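Local coordinates for protein TetR family transcriptional repressor LfrR (Mycobacterium smegmatis, PDB 2V57) that represses transcription of the lfrRA efflux-pump operon by binding directly to the promoter region upstream of lfrR, at residues R46-V49 with H50-Y53; E55-D58 with L59-L63; I176-S179 with L180-I184. All coordinates share one frame; numbering follows the deposited sequence.

Contact 1 of 3, residues R46-V49 with H50-Y53; sequences RSTV and HRYY. With SO4 (sulfate ion), chain G.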
loop_
_atom_site.group_PDB
_atom_site.type_symbol
_atom_site.label_atom_id
_atom_site.label_comp_id
_atom_site.label_asym_id
_atom_site.label_seq_id
_atom_site.Cartn_x
_atom_site.Cartn_y
_atom_site.Cartn_z
ATOM N N ARG B 46 3.801 -31.124 -1.085
ATOM C CA ARG B 46 2.986 -30.445 -0.091
ATOM C C ARG B 46 3.391 -30.918 1.304
ATOM O O ARG B 46 3.458 -30.136 2.255
ATOM C CB ARG B 46 1.507 -30.733 -0.339
ATOM C CG ARG B 46 0.580 -29.709 0.273
ATOM C CD ARG B 46 -0.875 -30.101 0.094
ATOM N NE ARG B 46 -1.772 -29.118 0.697
ATOM C CZ ARG B 46 -2.428 -28.184 0.013
ATOM N NH1 ARG B 46 -2.302 -28.105 -1.306
ATOM N NH2 ARG B 46 -3.222 -27.336 0.650
ATOM N N SER B 47 3.675 -32.209 1.405
ATOM C CA SER B 47 4.104 -32.819 2.653
ATOM C C SER B 47 5.383 -32.158 3.180
ATOM O O SER B 47 5.501 -31.830 4.366
ATOM C CB SER B 47 4.329 -34.315 2.424
ATOM O OG SER B 47 4.671 -34.976 3.620
ATOM N N THR B 48 6.334 -31.954 2.279
ATOM C CA THR B 48 7.597 -31.321 2.620
ATOM C C THR B 48 7.406 -29.866 3.043
ATOM O O THR B 48 7.988 -29.423 4.032
ATOM C CB THR B 48 8.570 -31.400 1.444
ATOM O OG1 THR B 48 8.811 -32.778 1.149
ATOM C CG2 THR B 48 9.885 -30.722 1.790
ATOM N N VAL B 49 6.585 -29.124 2.310
ATOM C CA VAL B 49 6.393 -27.714 2.641
ATOM C C VAL B 49 5.847 -27.552 4.066
ATOM O O VAL B 49 6.195 -26.612 4.777
ATOM C CB VAL B 49 5.490 -26.990 1.609
ATOM C CG1 VAL B 49 5.215 -25.571 2.047
ATOM C CG2 VAL B 49 6.169 -26.958 0.271
ATOM N N HIS B 50 5.007 -28.487 4.492
ATOM C CA HIS B 50 4.410 -28.391 5.822
ATOM C C HIS B 50 5.398 -28.642 6.964
ATOM O O HIS B 50 5.173 -28.207 8.096
ATOM C CB HIS B 50 3.168 -29.283 5.939
ATOM C CG HIS B 50 1.983 -28.744 5.205
ATOM N ND1 HIS B 50 1.248 -29.497 4.314
ATOM C CD2 HIS B 50 1.429 -27.509 5.198
ATOM C CE1 HIS B 50 0.278 -28.756 3.809
ATOM N NE2 HIS B 50 0.366 -27.544 4.327
ATOM N N ARG B 51 6.501 -29.315 6.662
ATOM C CA ARG B 51 7.579 -29.464 7.645
ATOM C C ARG B 51 8.381 -28.177 7.793
ATOM O O ARG B 51 9.163 -28.021 8.739
ATOM C CB ARG B 51 8.523 -30.606 7.257
ATOM C CG ARG B 51 7.914 -31.989 7.392
ATOM C CD ARG B 51 8.923 -33.078 7.051
ATOM N NE ARG B 51 9.506 -32.887 5.726
ATOM C CZ ARG B 51 10.116 -33.844 5.033
ATOM N NH1 ARG B 51 10.222 -35.067 5.540
ATOM N NH2 ARG B 51 10.617 -33.582 3.831
ATOM N N TYR B 52 8.212 -27.266 6.841
ATOM C CA TYR B 52 8.849 -25.950 6.924
ATOM C C TYR B 52 7.865 -24.876 7.404
ATOM O O TYR B 52 8.187 -24.055 8.277
ATOM C CB TYR B 52 9.452 -25.558 5.574
ATOM C CG TYR B 52 10.686 -26.354 5.221
ATOM C CD1 TYR B 52 11.940 -25.754 5.160
ATOM C CD2 TYR B 52 10.597 -27.716 4.966
ATOM C CE1 TYR B 52 13.071 -26.494 4.836
ATOM C CE2 TYR B 52 11.717 -28.457 4.666
ATOM C CZ TYR B 52 12.948 -27.847 4.599
ATOM O OH TYR B 52 14.052 -28.608 4.279
ATOM N N TYR B 53 6.668 -24.889 6.821
ATOM C CA TYR B 53 5.615 -23.955 7.193
ATOM C C TYR B 53 4.306 -24.735 7.356
ATOM O O TYR B 53 3.704 -25.140 6.369
ATOM C CB TYR B 53 5.498 -22.860 6.130
ATOM C CG TYR B 53 6.842 -22.230 5.837
ATOM C CD1 TYR B 53 7.356 -21.264 6.685
ATOM C CD2 TYR B 53 7.616 -22.628 4.731
ATOM C CE1 TYR B 53 8.590 -20.700 6.468
ATOM C CE2 TYR B 53 8.865 -22.045 4.490
ATOM C CZ TYR B 53 9.339 -21.076 5.371
ATOM O OH TYR B 53 10.566 -20.468 5.195
HETATM S S SO4 G . 11.711 -18.831 8.405
HETATM O O1 SO4 G . 11.495 -17.426 8.699
HETATM O O2 SO4 G . 11.884 -19.057 6.982
HETATM O O3 SO4 G . 12.908 -19.333 9.098
HETATM O O4 SO4 G . 10.525 -19.553 8.874
#

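Contact 2 of 3, residues E55-D58 with L59-L63; sequences ERTD and LLRAL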
loop_
_atom_site.group_PDB
_atom_site.type_symbol
_atom_site.label_atom_id
_atom_site.label_comp_id
_atom_site.label_asym_id
_atom_site.label_seq_id
_atom_site.Cartn_x
_atom_site.Cartn_y
_atom_site.Cartn_z
ATOM N N GLU B 55 1.311 -23.984 8.257
ATOM C CA GLU B 55 0.137 -23.325 7.712
ATOM C C GLU B 55 0.572 -22.213 6.771
ATOM O O GLU B 55 1.682 -21.685 6.878
ATOM C CB GLU B 55 -0.741 -22.768 8.833
ATOM C CG GLU B 55 -1.447 -23.869 9.625
ATOM C CD GLU B 55 -2.468 -23.334 10.612
ATOM O OE1 GLU B 55 -3.562 -23.932 10.714
ATOM O OE2 GLU B 55 -2.176 -22.321 11.286
ATOM N N ARG B 56 -0.308 -21.858 5.847
ATOM C CA ARG B 56 -0.021 -20.828 4.868
ATOM C C ARG B 56 0.421 -19.529 5.534
ATOM O O ARG B 56 1.364 -18.863 5.079
ATOM C CB ARG B 56 -1.276 -20.569 4.034
ATOM C CG ARG B 56 -1.057 -19.699 2.836
ATOM C CD ARG B 56 -2.294 -19.755 1.943
ATOM N NE ARG B 56 -2.137 -18.983 0.722
ATOM C CZ ARG B 56 -2.317 -17.668 0.649
ATOM N NH1 ARG B 56 -2.656 -16.988 1.733
ATOM N NH2 ARG B 56 -2.166 -17.037 -0.508
ATOM N N THR B 57 -0.274 -19.160 6.607
ATOM C CA THR B 57 0.030 -17.923 7.318
ATOM C C THR B 57 1.480 -17.896 7.835
ATOM O O THR B 57 2.091 -16.824 7.912
ATOM C CB THR B 57 -0.988 -17.633 8.466
ATOM O OG1 THR B 57 -1.009 -16.224 8.743
ATOM C CG2 THR B 57 -0.631 -18.403 9.751
ATOM N N ASP B 58 2.037 -19.065 8.165
ATOM C CA ASP B 58 3.434 -19.156 8.624
ATOM C C ASP B 58 4.391 -18.827 7.478
ATOM O O ASP B 58 5.448 -18.228 7.688
ATOM C CB ASP B 58 3.771 -20.556 9.144
ATOM C CG ASP B 58 2.888 -20.987 10.309
ATOM O OD1 ASP B 58 2.671 -20.175 11.235
ATOM O OD2 ASP B 58 2.430 -22.151 10.310
ATOM N N LEU B 59 4.019 -19.240 6.266
ATOM C CA LEU B 59 4.839 -18.943 5.095
ATOM C C LEU B 59 4.780 -17.448 4.805
ATOM O O LEU B 59 5.802 -16.826 4.489
ATOM C CB LEU B 59 4.415 -19.765 3.870
ATOM C CG LEU B 59 5.079 -19.361 2.547
ATOM C CD1 LEU B 59 6.596 -19.484 2.617
ATOM C CD2 LEU B 59 4.539 -20.198 1.407
ATOM N N LEU B 60 3.596 -16.864 4.972
ATOM C CA LEU B 60 3.403 -15.446 4.689
ATOM C C LEU B 60 4.272 -14.572 5.595
ATOM O O LEU B 60 4.883 -13.602 5.138
ATOM C CB LEU B 60 1.916 -15.075 4.831
ATOM C CG LEU B 60 1.042 -15.016 3.568
ATOM C CD1 LEU B 60 1.430 -16.042 2.505
ATOM C CD2 LEU B 60 -0.465 -15.099 3.908
ATOM N N ARG B 61 4.309 -14.909 6.882
ATOM C CA ARG B 61 5.154 -14.188 7.821
ATOM C C ARG B 61 6.654 -14.387 7.517
ATOM O O ARG B 61 7.440 -13.421 7.483
ATOM C CB ARG B 61 4.775 -14.568 9.256
ATOM C CG ARG B 61 3.286 -14.261 9.569
ATOM C CD ARG B 61 2.735 -15.192 10.656
ATOM N NE ARG B 61 1.274 -15.157 10.690
ATOM C CZ ARG B 61 0.575 -14.651 11.700
ATOM N NH1 ARG B 61 1.217 -14.174 12.747
ATOM N NH2 ARG B 61 -0.753 -14.637 11.668
ATOM N N ALA B 62 7.052 -15.627 7.244
ATOM C CA ALA B 62 8.425 -15.900 6.786
ATOM C C ALA B 62 8.832 -15.136 5.507
ATOM O O ALA B 62 9.954 -14.625 5.409
ATOM C CB ALA B 62 8.631 -17.400 6.580
ATOM N N LEU B 63 7.926 -15.055 4.536
ATOM C CA LEU B 63 8.227 -14.369 3.281
ATOM C C LEU B 63 8.446 -12.887 3.577
ATOM O O LEU B 63 9.381 -12.263 3.064
ATOM C CB LEU B 63 7.059 -14.532 2.299
ATOM C CG LEU B 63 7.091 -13.772 0.964
ATOM C CD1 LEU B 63 8.179 -14.308 0.089
ATOM C CD2 LEU B 63 5.742 -13.869 0.236
#

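Contact 3 of 3, residues I176-S179 with L180-I184; sequences IMTS and LTSGI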
loop_
_atom_site.group_PDB
_atom_site.type_symbol
_atom_site.label_atom_id
_atom_site.label_comp_id
_atom_site.label_asym_id
_atom_site.label_seq_id
_atom_site.Cartn_x
_atom_site.Cartn_y
_atom_site.Cartn_z
ATOM N N ILE B 176 10.104 8.403 -9.925
ATOM C CA ILE B 176 10.182 8.384 -8.476
ATOM C C ILE B 176 11.142 9.484 -8.020
ATOM O O ILE B 176 10.825 10.249 -7.113
ATOM C CB ILE B 176 10.622 7.021 -7.939
ATOM C CG1 ILE B 176 9.507 5.987 -8.170
ATOM C CG2 ILE B 176 10.970 7.112 -6.442
ATOM C CD1 ILE B 176 9.958 4.555 -7.804
ATOM N N MET B 177 12.300 9.582 -8.666
ATOM C CA MET B 177 13.273 10.617 -8.286
ATOM C C MET B 177 12.671 12.024 -8.401
ATOM O O MET B 177 12.821 12.851 -7.498
ATOM C CB MET B 177 14.559 10.515 -9.118
ATOM C CG MET B 177 15.449 9.353 -8.755
ATOM S SD MET B 177 16.126 9.486 -7.083
ATOM C CE MET B 177 17.227 10.904 -7.235
ATOM N N THR B 178 11.976 12.287 -9.504
ATOM C CA THR B 178 11.362 13.601 -9.723
ATOM C C THR B 178 10.250 13.888 -8.708
ATOM O O THR B 178 10.157 14.990 -8.173
ATOM C CB THR B 178 10.867 13.760 -11.175
ATOM O OG1 THR B 178 11.952 13.497 -12.071
ATOM C CG2 THR B 178 10.355 15.165 -11.427
ATOM N N SER B 179 9.430 12.883 -8.416
ATOM C CA SER B 179 8.388 13.021 -7.407
ATOM C C SER B 179 8.953 13.317 -6.005
ATOM O O SER B 179 8.392 14.128 -5.267
ATOM C CB SER B 179 7.530 11.755 -7.368
ATOM O OG SER B 179 6.832 11.606 -8.582
ATOM N N LEU B 180 10.045 12.648 -5.632
ATOM C CA LEU B 180 10.660 12.888 -4.333
ATOM C C LEU B 180 11.170 14.333 -4.209
ATOM O O LEU B 180 11.011 14.981 -3.169
ATOM C CB LEU B 180 11.827 11.904 -4.088
ATOM C CG LEU B 180 11.424 10.451 -3.784
ATOM C CD1 LEU B 180 12.598 9.477 -3.980
ATOM C CD2 LEU B 180 10.822 10.320 -2.369
ATOM N N THR B 181 11.765 14.833 -5.285
ATOM C CA THR B 181 12.512 16.086 -5.218
ATOM C C THR B 181 11.756 17.309 -5.742
ATOM O O THR B 181 12.267 18.430 -5.648
ATOM C CB THR B 181 13.842 15.973 -6.010
ATOM O OG1 THR B 181 13.558 15.788 -7.399
ATOM C CG2 THR B 181 14.670 14.781 -5.518
ATOM N N SER B 182 10.566 17.107 -6.314
ATOM C CA SER B 182 9.836 18.255 -6.875
ATOM C C SER B 182 8.319 18.143 -6.940
ATOM O O SER B 182 7.656 19.116 -7.274
ATOM C CB SER B 182 10.358 18.597 -8.271
ATOM O OG SER B 182 10.151 17.511 -9.148
ATOM N N GLY B 183 7.765 16.977 -6.631
ATOM C CA GLY B 183 6.319 16.820 -6.643
ATOM C C GLY B 183 5.769 16.800 -8.061
ATOM O O GLY B 183 6.523 16.539 -9.000
ATOM N N ILE B 184 4.475 17.093 -8.227
ATOM C CA ILE B 184 3.807 16.920 -9.529
ATOM C C ILE B 184 2.960 18.091 -10.035
ATOM O O ILE B 184 2.620 18.130 -11.207
ATOM C CB ILE B 184 2.908 15.655 -9.546
ATOM C CG1 ILE B 184 1.892 15.702 -8.396
ATOM C CG2 ILE B 184 3.747 14.406 -9.438
ATOM C CD1 ILE B 184 0.686 14.772 -8.581
#

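Contact 1 of 3, residues R46-V49 with H50-Y53
R46 and H50, one helical turn apart, run side by side in the same direction, with guanidinium and imidazole planes 56° apart. R46 CG lies 3.7 Å from H50 CE1, and NE also reaches this carbon; the arginine is poorly ordered, so its end is approximate. The R46 chain, extended from CG to NE, leaves with CG anti to the backbone N (chi1 -158°), which brings its methylenes past the imidazole. On another side of the helix, the R51 chain bends at chi3 (-55°) and carries NH2 back to T48, 3.3 Å from OG1 and close to CG2. The Y52 ring turns an edge to the backbone of T48, CD2 lying 3.3 Å from T48 O near the ring plane. V49 O accepts two hydrogen bonds at the end of the turn: a nearly straight one from Y53 N (2.7 Å) and one from Y52 N above the carbonyl plane. Y53 OH donates to sulfate O2 (2.6 Å), in the plane of its ring; R16 and R65 also bind this ion. Helix 46-52, with Y53 just after it, is the second helix of the helix-turn-helix, the recognition helix in TetR proteins; V49 and H50 face helix 35-42, Y52 and Y53 meet helix 11-27, and Y53 also packs on helix 56-77.

Contact 2 of 3, residues E55-D58 with L59-L63
From E55 at the N-cap the chain turns into a regular helix, in which R56 O accepts L60 N, T57 O accepts R61 N and D58 O accepts A62 N at 3.0 to 3.1 Å, while the i to i+4 bond at the start, L59 N to E55 O, is weak at 3.4 Å. D58 folds back over this start: its OD2 takes the N-H of E55 at 3.0 Å, on the anti side of the carboxylate, which is the half of a capping box that the third helical residue supplies. One turn on, R61 crosses back over T57. Its NE gives a hydrogen bond to T57 OG1 (3.2 Å), only 3° out of the guanidinium plane, and NH2 adds a weak one. The threonine hydroxyl is trans to its own backbone N (chi1 -156°), which leaves CG2 in the crowded position. R56, stretched out, lays one guanidinium face near L60 CD1, and its NH1 stands 3.6 Å from L60 CD2; NE and NH2 are held by the backbone oxygens of A33 and P31. This first part of helix 56-77 packs through L59 on helices 11-27 and 35-42, and through L60 on F105 of helix 102-106.

Contact 3 of 3, residues I176-S179 with L180-I184
Both faces of the M177 carbonyl plane are used by T181, whose backbone N comes from one side (3.2 Å) and whose OG1 comes from the other (3.0 Å). The segments span the last turns of helix 169-182 and the residues that follow; in the TetR fold this helix packs with the helix before it and with the second subunit to build the dimer interface. T181 can give this double grip because its hydroxyl sits between its own backbone N and carbonyl carbon (chi1 65°), tucked against the preceding turn. S182 repeats the arrangement with nearly the same first torsion: its OG donates to T178 O at 2.7 Å, tilted 34° from the carbonyl plane, and rests 3.3 Å from T178 CG2. The backbone N-H groups of T181, S182 and G183 add weak bonds to the same oxygen, so T178 O gathers several donors where the regular pattern breaks down. G183 then leaves helical geometry with positive phi.

I176 and L180 lie alongside each other, pointing the same way, and I176 CG2 touches L180 CD1 at 3.8 Å. I176 also packs on M156 of helix 147-164 and V93 of helix 85-97. The interface is polar as well as apolar: S179 OG bonds to W147 NE1 of the second subunit as well as to A175 O, G183 O accepts Y143 OH of that subunit, and L180 packs on its I184. At the close of the turn, G183 N donates to S179 O (3.2 Å) from above the carbonyl plane, 45° out of it.

The three contacts follow one another along the chain without overlap. Contacts 1 and 2 lie on successive helices, 46-52 and 56-77, in the DNA-binding region, with centres 11 Å apart. They touch directly: Y53 CE1 is 3.3 Å from A62 CB, so the tyrosine that follows the recognition helix packs on the first turns of helix 56-77, beside the sulfate. Contact 3 is on the opposite side of the chain's centre, about 45 Å from contact 1 and 35 Å from contact 2 between centres, at the end of helix 169-182 against the second subunit. The arrangement separates DNA recognition at one end from dimerisation at the other, as in TetR repressors generally.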